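Local atomic coordinates of DUTPase (Staphylococcus phage 11, PDB entry 4GV8), a protein that hydrolyses dUTP to dUMP and pyrophosphate as a trimeric phage dUTPase, and has a second, moonlighting role. Residues 36-41 with 119-124; 74-79 with 89-94. All blocks are in the same frame, centred on the assembly; numbering follows the deposited sequence.

In the fold
Interaction 1 lies on the flank of the subunit and interaction 2 near its middle; their centres are 18 Å apart, and Asn94 connects them. Its carbonyl O is 2.6 Å from Gln40 N, a probable hydrogen bond, while its ND2 is 2.7 Å from Gly124 O, so the turn after strand 35-37 and the loop after strand 120-122 both touch the end of strand 89-94. The other end of that strand binds the uracil of the dUTP analogue through Gly89. Interaction 2 thus shapes the pocket directly, whereas the side chain of Leu37 in interaction 1 stays about 13 Å from a bound analogue.

Interaction 1 of 2, residues 36-41 with 119-124; sequences VLEPQE and AIRQYG
A type II beta turn, Glu38 to Glu41, at the end of strand 35-37 packs against strand 120-122 and its exit, with Glu38 facing Arg121 and Gln122. Strand 120-122 belongs to a small peripheral sheet of the jelly-roll subunit, possibly part of the species-specific insert. Glu38 OE2 forms a long salt bridge to Arg121 NH1 (3.6 Å). It comes in at the edge of the guanidinium, yet the carboxylate and guanidinium planes stand 83° apart, which rules out a coplanar two-pronged pairing. Val36 CG1 covers one guanidinium face and lies 3.9 Å from Arg121 CD; from the opposite face Ala119 CB presses on the centre, 3.6 Å above the plane. The Arg121 chain runs extended to NE, and the turn at chi4 sets CZ; the guanidinium then lies between the two methyls, and Asp118 makes a second salt bridge at NH2.

The other carboxylate oxygen, Glu38 OE1, lies along Gln122 from CB to the amide carbon, 3.5 Å from CB, the two side chains crossing at about a right angle. Beside the charged pair, the Pro39 ring meets backbone atoms of residues 119-124: its CG lies 3.8 Å from Tyr123 O, and its CD lies close to the Gly124 carbonyl. At Gly124 (phi 102°) a CB would be jammed against the preceding carbonyl O and would stand tight against Pro39 CG.

The turn is closed twice. Glu41 N bonds to Glu38 O, and Glu38 N returns a nearly straight bond (172°) to Glu41 OE1 at 2.9 Å, reaching it from above the carboxylate plane. Around the contact, Thr125 touches Val36, Glu38 and Pro39, strand 103-104 pairs with strand 120-122, and Asn94 of strand 89-94 bonds to both Leu37 O and Gly124 O.

Interaction 2 of 2, residues 74-79 with 89-94; sequences VIETGK and GINIKN. With DUP (2'-deoxyuridine 5'-alpha,beta-imido-triphosphate), chain J.
Over one face of the Asn91 amide lies Glu76 CB, 4.0 Å from ND2, while water 2 sits near the amide plane and accepts from ND2. CG of Asn91 stands anti to the backbone N (chi1 -166°), which turns CG toward Glu76 CB. The uracil of the dUTP analogue is met close to its plane along the O2, N3 and O4 side. Gly89 supplies a matched pair of bonds: its N donates to O2 at 2.9 Å, and its O accepts from N3 at 2.7 Å. Water 1 donates to uracil O4 and to Glu76 O and accepts from Asn91 N; water 2 lies within bonding distance of O4 and Glu76 O, with more acceptors in reach than it has protons. Gly78 CA approaches O4 from one side of the ring plane, 3.2 Å away, as a residue without a side chain can.

This is the beta hairpin of dUTPases, strands 73-80 and 89-94, whose backbone reads the uracil much as a base-pairing partner would. Towards its other end the strands pair normally: Val74 N bonds to Lys93 O at 2.9 Å and 177°, Lys93 N bonds back to Val74 O, and Glu76 N reaches Asn91 O at 2.9 Å and 153°. Beyond Glu76 the strands part, and the two waters and the base occupy the gap. On one face of the hairpin Ile75 crosses both Ile90 and Ile92, with its CD1 3.8 Å from Ile90 CG2 and its CG1 as close to Ile92 CD1; Leu134 of strand 133-141 touches all three. On the Val74 and Lys93 face the Lys93 ammonium meets Asp95 of its own chain and Asp95 of the second subunit. Separately, Glu76 OE1 bonds to Ser63 of that subunit.

Interaction 1 of 2, residues 36-41 with 119-124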
loop_
_atom_site.group_PDB
_atom_site.type_symbol
_atom_site.label_atom_id
_atom_site.label_comp_id
_atom_site.label_asym_id
_atom_site.label_seq_id
_atom_site.Cartn_x
_atom_site.Cartn_y
_atom_site.Cartn_z
ATOM N N VAL B 36 14.341 6.208 -17.256
ATOM C CA VAL B 36 15.203 6.638 -16.168
ATOM C C VAL B 36 14.329 7.368 -15.145
ATOM O O VAL B 36 13.498 8.183 -15.510
ATOM C CB VAL B 36 16.354 7.559 -16.685
ATOM C CG1 VAL B 36 17.169 8.102 -15.523
ATOM C CG2 VAL B 36 17.256 6.750 -17.611
ATOM N N LEU B 37 14.495 7.030 -13.878
ATOM C CA LEU B 37 13.729 7.632 -12.793
ATOM C C LEU B 37 14.688 8.041 -11.650
ATOM O O LEU B 37 15.263 7.196 -10.946
ATOM C CB LEU B 37 12.641 6.647 -12.321
ATOM C CG LEU B 37 11.382 7.216 -11.627
ATOM C CD1 LEU B 37 10.620 8.155 -12.592
ATOM C CD2 LEU B 37 10.494 6.059 -11.134
ATOM N N GLU B 38 14.847 9.349 -11.475
ATOM C CA GLU B 38 15.810 9.895 -10.530
ATOM C C GLU B 38 15.120 10.133 -9.177
ATOM O O GLU B 38 13.889 10.108 -9.092
ATOM C CB GLU B 38 16.397 11.184 -11.123
ATOM C CG GLU B 38 17.028 10.963 -12.502
ATOM C CD GLU B 38 18.379 11.657 -12.716
ATOM O OE1 GLU B 38 18.789 12.475 -11.863
ATOM O OE2 GLU B 38 19.032 11.359 -13.764
ATOM N N PRO B 39 15.905 10.335 -8.105
ATOM C CA PRO B 39 15.293 10.517 -6.783
ATOM C C PRO B 39 14.160 11.524 -6.773
ATOM O O PRO B 39 14.244 12.640 -7.362
ATOM C CB PRO B 39 16.449 10.987 -5.914
ATOM C CG PRO B 39 17.672 10.409 -6.572
ATOM C CD PRO B 39 17.382 10.337 -8.032
ATOM N N GLN B 40 13.085 11.067 -6.141
ATOM C CA GLN B 40 11.863 11.803 -5.912
ATOM C C GLN B 40 10.937 11.883 -7.138
ATOM O O GLN B 40 9.845 12.420 -7.010
ATOM C CB GLN B 40 12.163 13.166 -5.283
ATOM C CG GLN B 40 12.639 13.063 -3.845
ATOM C CD GLN B 40 11.673 12.228 -3.019
ATOM O OE1 GLN B 40 10.559 12.656 -2.751
ATOM N NE2 GLN B 40 12.097 11.026 -2.617
ATOM N N GLU B 41 11.360 11.320 -8.277
ATOM C CA GLU B 41 10.541 11.315 -9.534
ATOM C C GLU B 41 9.438 10.271 -9.557
ATOM O O GLU B 41 9.565 9.208 -8.955
ATOM C CB GLU B 41 11.430 11.163 -10.789
ATOM C CG GLU B 41 12.357 12.381 -10.932
ATOM C CD GLU B 41 13.131 12.426 -12.224
ATOM O OE1 GLU B 41 13.300 11.366 -12.843
ATOM O OE2 GLU B 41 13.643 13.523 -12.581
ATOM N N ALA B 119 24.696 8.241 -19.576
ATOM C CA ALA B 119 24.970 9.545 -18.995
ATOM C C ALA B 119 25.634 9.323 -17.655
ATOM O O ALA B 119 25.571 8.218 -17.109
ATOM C CB ALA B 119 23.688 10.329 -18.844
ATOM N N ILE B 120 26.300 10.353 -17.139
ATOM C CA ILE B 120 26.805 10.312 -15.752
ATOM C C ILE B 120 25.722 10.965 -14.935
ATOM O O ILE B 120 25.469 12.176 -15.062
ATOM C CB ILE B 120 28.183 10.966 -15.618
ATOM C CG1 ILE B 120 29.111 10.438 -16.761
ATOM C CG2 ILE B 120 28.788 10.615 -14.283
ATOM C CD1 ILE B 120 30.387 11.232 -16.955
ATOM N N ARG B 121 25.017 10.132 -14.174
ATOM C CA ARG B 121 23.720 10.490 -13.607
ATOM C C ARG B 121 23.812 10.587 -12.100
ATOM O O ARG B 121 24.687 9.988 -11.479
ATOM C CB ARG B 121 22.637 9.448 -13.950
ATOM C CG ARG B 121 22.318 9.380 -15.408
ATOM C CD ARG B 121 20.970 8.775 -15.694
ATOM N NE ARG B 121 20.685 8.807 -17.128
ATOM C CZ ARG B 121 20.224 9.859 -17.804
ATOM N NH1 ARG B 121 19.956 11.032 -17.204
ATOM N NH2 ARG B 121 20.038 9.730 -19.123
ATOM N N GLN B 122 22.901 11.383 -11.535
ATOM C CA GLN B 122 22.799 11.565 -10.105
ATOM C C GLN B 122 22.621 10.198 -9.374
ATOM O O GLN B 122 21.781 9.365 -9.754
ATOM C CB GLN B 122 21.596 12.453 -9.768
ATOM C CG GLN B 122 21.674 13.895 -10.230
ATOM C CD GLN B 122 20.493 14.733 -9.764
ATOM O OE1 GLN B 122 19.774 14.364 -8.814
ATOM N NE2 GLN B 122 20.310 15.892 -10.405
ATOM N N TYR B 123 23.374 10.036 -8.284
ATOM C CA TYR B 123 23.418 8.805 -7.519
ATOM C C TYR B 123 22.012 8.572 -6.924
ATOM O O TYR B 123 21.394 9.512 -6.414
ATOM C CB TYR B 123 24.548 8.880 -6.403
ATOM C CG TYR B 123 24.770 7.538 -5.679
ATOM C CD1 TYR B 123 25.556 6.530 -6.254
ATOM C CD2 TYR B 123 24.124 7.238 -4.484
ATOM C CE1 TYR B 123 25.734 5.283 -5.633
ATOM C CE2 TYR B 123 24.289 5.990 -3.844
ATOM C CZ TYR B 123 25.104 5.017 -4.421
ATOM O OH TYR B 123 25.293 3.787 -3.803
ATOM N N GLY B 124 21.491 7.342 -7.035
ATOM C CA GLY B 124 20.121 7.025 -6.570
ATOM C C GLY B 124 19.092 6.945 -7.713
ATOM O O GLY B 124 17.900 6.622 -7.505
#

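Interaction 2 of 2, residues 74-79 with 89-94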
loop_
_atom_site.group_PDB
_atom_site.type_symbol
_atom_site.label_atom_id
_atom_site.label_comp_id
_atom_site.label_asym_id
_atom_site.label_seq_id
_atom_site.Cartn_x
_atom_site.Cartn_y
_atom_site.Cartn_z
ATOM N N VAL B 74 8.913 2.581 -5.291
ATOM C CA VAL B 74 7.672 2.397 -4.527
ATOM C C VAL B 74 6.545 2.407 -5.559
ATOM O O VAL B 74 6.319 3.391 -6.268
ATOM C CB VAL B 74 7.421 3.520 -3.461
ATOM C CG1 VAL B 74 6.101 3.311 -2.687
ATOM C CG2 VAL B 74 8.590 3.662 -2.476
ATOM N N ILE B 75 5.815 1.298 -5.615
ATOM C CA ILE B 75 4.643 1.162 -6.400
ATOM C C ILE B 75 3.405 1.290 -5.497
ATOM O O ILE B 75 3.248 0.513 -4.530
ATOM C CB ILE B 75 4.606 -0.203 -7.178
ATOM C CG1 ILE B 75 5.809 -0.276 -8.166
ATOM C CG2 ILE B 75 3.215 -0.443 -7.823
ATOM C CD1 ILE B 75 6.100 -1.659 -8.737
ATOM N N GLU B 76 2.521 2.226 -5.870
ATOM C CA GLU B 76 1.211 2.346 -5.257
ATOM C C GLU B 76 0.326 1.299 -5.915
ATOM O O GLU B 76 0.079 1.320 -7.139
ATOM C CB GLU B 76 0.623 3.735 -5.450
ATOM C CG GLU B 76 -0.800 3.821 -4.875
ATOM C CD GLU B 76 -0.833 3.865 -3.339
ATOM O OE1 GLU B 76 -1.928 4.010 -2.781
ATOM O OE2 GLU B 76 0.227 3.770 -2.672
ATOM N N THR B 77 -0.134 0.369 -5.112
ATOM C CA THR B 77 -1.092 -0.668 -5.543
ATOM C C THR B 77 -2.314 -0.047 -6.257
ATOM O O THR B 77 -2.991 0.858 -5.755
ATOM C CB THR B 77 -1.480 -1.573 -4.327
ATOM O OG1 THR B 77 -0.292 -2.266 -3.858
ATOM C CG2 THR B 77 -2.560 -2.602 -4.648
ATOM N N GLY B 78 -2.514 -0.527 -7.468
ATOM C CA GLY B 78 -3.602 -0.114 -8.324
ATOM C C GLY B 78 -4.744 -1.068 -8.207
ATOM O O GLY B 78 -4.570 -2.290 -8.227
ATOM N N LYS B 79 -5.925 -0.495 -8.067
ATOM C CA LYS B 79 -7.171 -1.276 -8.059
ATOM C C LYS B 79 -7.680 -1.268 -9.487
ATOM O O LYS B 79 -8.021 -0.212 -10.041
ATOM C CB LYS B 79 -8.171 -0.675 -7.072
ATOM C CG LYS B 79 -7.783 -0.891 -5.607
ATOM C CD LYS B 79 -6.443 -0.305 -5.055
ATOM C CE LYS B 79 -6.426 1.236 -5.030
ATOM N NZ LYS B 79 -5.223 1.818 -4.369
ATOM N N GLY B 89 -1.280 0.585 -16.191
ATOM C CA GLY B 89 -0.143 1.405 -15.798
ATOM C C GLY B 89 0.331 1.132 -14.355
ATOM O O GLY B 89 -0.483 1.050 -13.404
ATOM N N ILE B 90 1.660 0.986 -14.207
ATOM C CA ILE B 90 2.331 0.826 -12.917
ATOM C C ILE B 90 2.748 2.215 -12.326
ATOM O O ILE B 90 3.628 2.908 -12.861
ATOM C CB ILE B 90 3.567 -0.088 -13.052
ATOM C CG1 ILE B 90 3.159 -1.542 -13.432
ATOM C CG2 ILE B 90 4.375 -0.109 -11.742
ATOM C CD1 ILE B 90 4.294 -2.457 -13.924
ATOM N N ASN B 91 2.081 2.572 -11.232
ATOM C CA ASN B 91 2.159 3.847 -10.534
ATOM C C ASN B 91 3.353 3.840 -9.561
ATOM O O ASN B 91 3.247 3.299 -8.457
ATOM C CB ASN B 91 0.829 4.015 -9.778
ATOM C CG ASN B 91 0.571 5.428 -9.256
ATOM O OD1 ASN B 91 1.417 6.329 -9.334
ATOM N ND2 ASN B 91 -0.638 5.620 -8.700
ATOM N N ILE B 92 4.459 4.471 -9.978
ATOM C CA ILE B 92 5.810 4.357 -9.361
ATOM C C ILE B 92 6.378 5.715 -8.966
ATOM O O ILE B 92 6.001 6.727 -9.541
ATOM C CB ILE B 92 6.753 3.538 -10.268
ATOM C CG1 ILE B 92 7.770 2.757 -9.449
ATOM C CG2 ILE B 92 7.431 4.353 -11.383
ATOM C CD1 ILE B 92 8.363 1.637 -10.262
ATOM N N LYS B 93 7.177 5.724 -7.888
ATOM C CA LYS B 93 7.979 6.834 -7.421
ATOM C C LYS B 93 9.369 6.272 -7.053
ATOM O O LYS B 93 9.483 5.178 -6.467
ATOM C CB LYS B 93 7.367 7.477 -6.172
ATOM C CG LYS B 93 8.250 8.573 -5.593
ATOM C CD LYS B 93 7.553 9.357 -4.519
ATOM C CE LYS B 93 8.440 10.477 -4.001
ATOM N NZ LYS B 93 7.981 11.148 -2.751
ATOM N N ASN B 94 10.424 7.003 -7.381
ATOM C CA ASN B 94 11.717 6.766 -6.756
ATOM C C ASN B 94 11.720 7.602 -5.497
ATOM O O ASN B 94 11.831 8.845 -5.585
ATOM C CB ASN B 94 12.840 7.151 -7.719
ATOM C CG ASN B 94 14.225 6.889 -7.155
ATOM O OD1 ASN B 94 14.342 6.600 -5.981
ATOM N ND2 ASN B 94 15.297 7.105 -7.985
HETATM O O4 DUP J . -2.153 1.672 -10.562
HETATM C C4 DUP J . -3.205 1.686 -11.422
HETATM C C5 DUP J . -4.481 2.006 -10.990
HETATM C C6 DUP J . -5.515 1.988 -11.863
HETATM N N3 DUP J . -3.069 1.299 -12.700
HETATM C C2 DUP J . -4.100 1.355 -13.576
HETATM O O2 DUP J . -3.844 1.054 -14.852
HETATM N N1 DUP J . -5.339 1.695 -13.169
HETATM C "C1'" DUP J . -6.488 1.719 -14.082
HETATM C "C2'" DUP J . -7.402 0.509 -13.864
HETATM C "C3'" DUP J . -8.599 1.080 -13.104
HETATM O "O3'" DUP J . -9.776 0.309 -13.331
HETATM O "O4'" DUP J . -7.316 2.896 -13.841
HETATM C "C4'" DUP J . -8.687 2.538 -13.556
HETATM C "C5'" DUP J . -9.326 3.472 -12.528
HETATM O "O5'" DUP J . -8.738 3.360 -11.206
HETATM P PA DUP J . -9.070 4.459 -10.106
HETATM O O1A DUP J . -10.556 4.365 -9.912
HETATM O O2A DUP J . -8.068 4.038 -8.978
HETATM N N3A DUP J . -8.608 5.993 -10.682
HETATM P PB DUP J . -9.628 7.356 -10.609
HETATM O O1B DUP J . -10.760 7.107 -9.619
HETATM O O2B DUP J . -8.701 8.547 -10.336
HETATM O O3B DUP J . -10.180 7.384 -12.175
HETATM P PG DUP J . -11.692 7.066 -12.698
HETATM O O2G DUP J . -12.377 8.404 -12.641
HETATM O O1G DUP J . -12.299 6.008 -11.766
HETATM O O3G DUP J . -11.506 6.451 -14.067
HETATM O O HOH W 1 0.340 0.636 -9.903
HETATM O O HOH W 2 -1.944 3.129 -8.147
#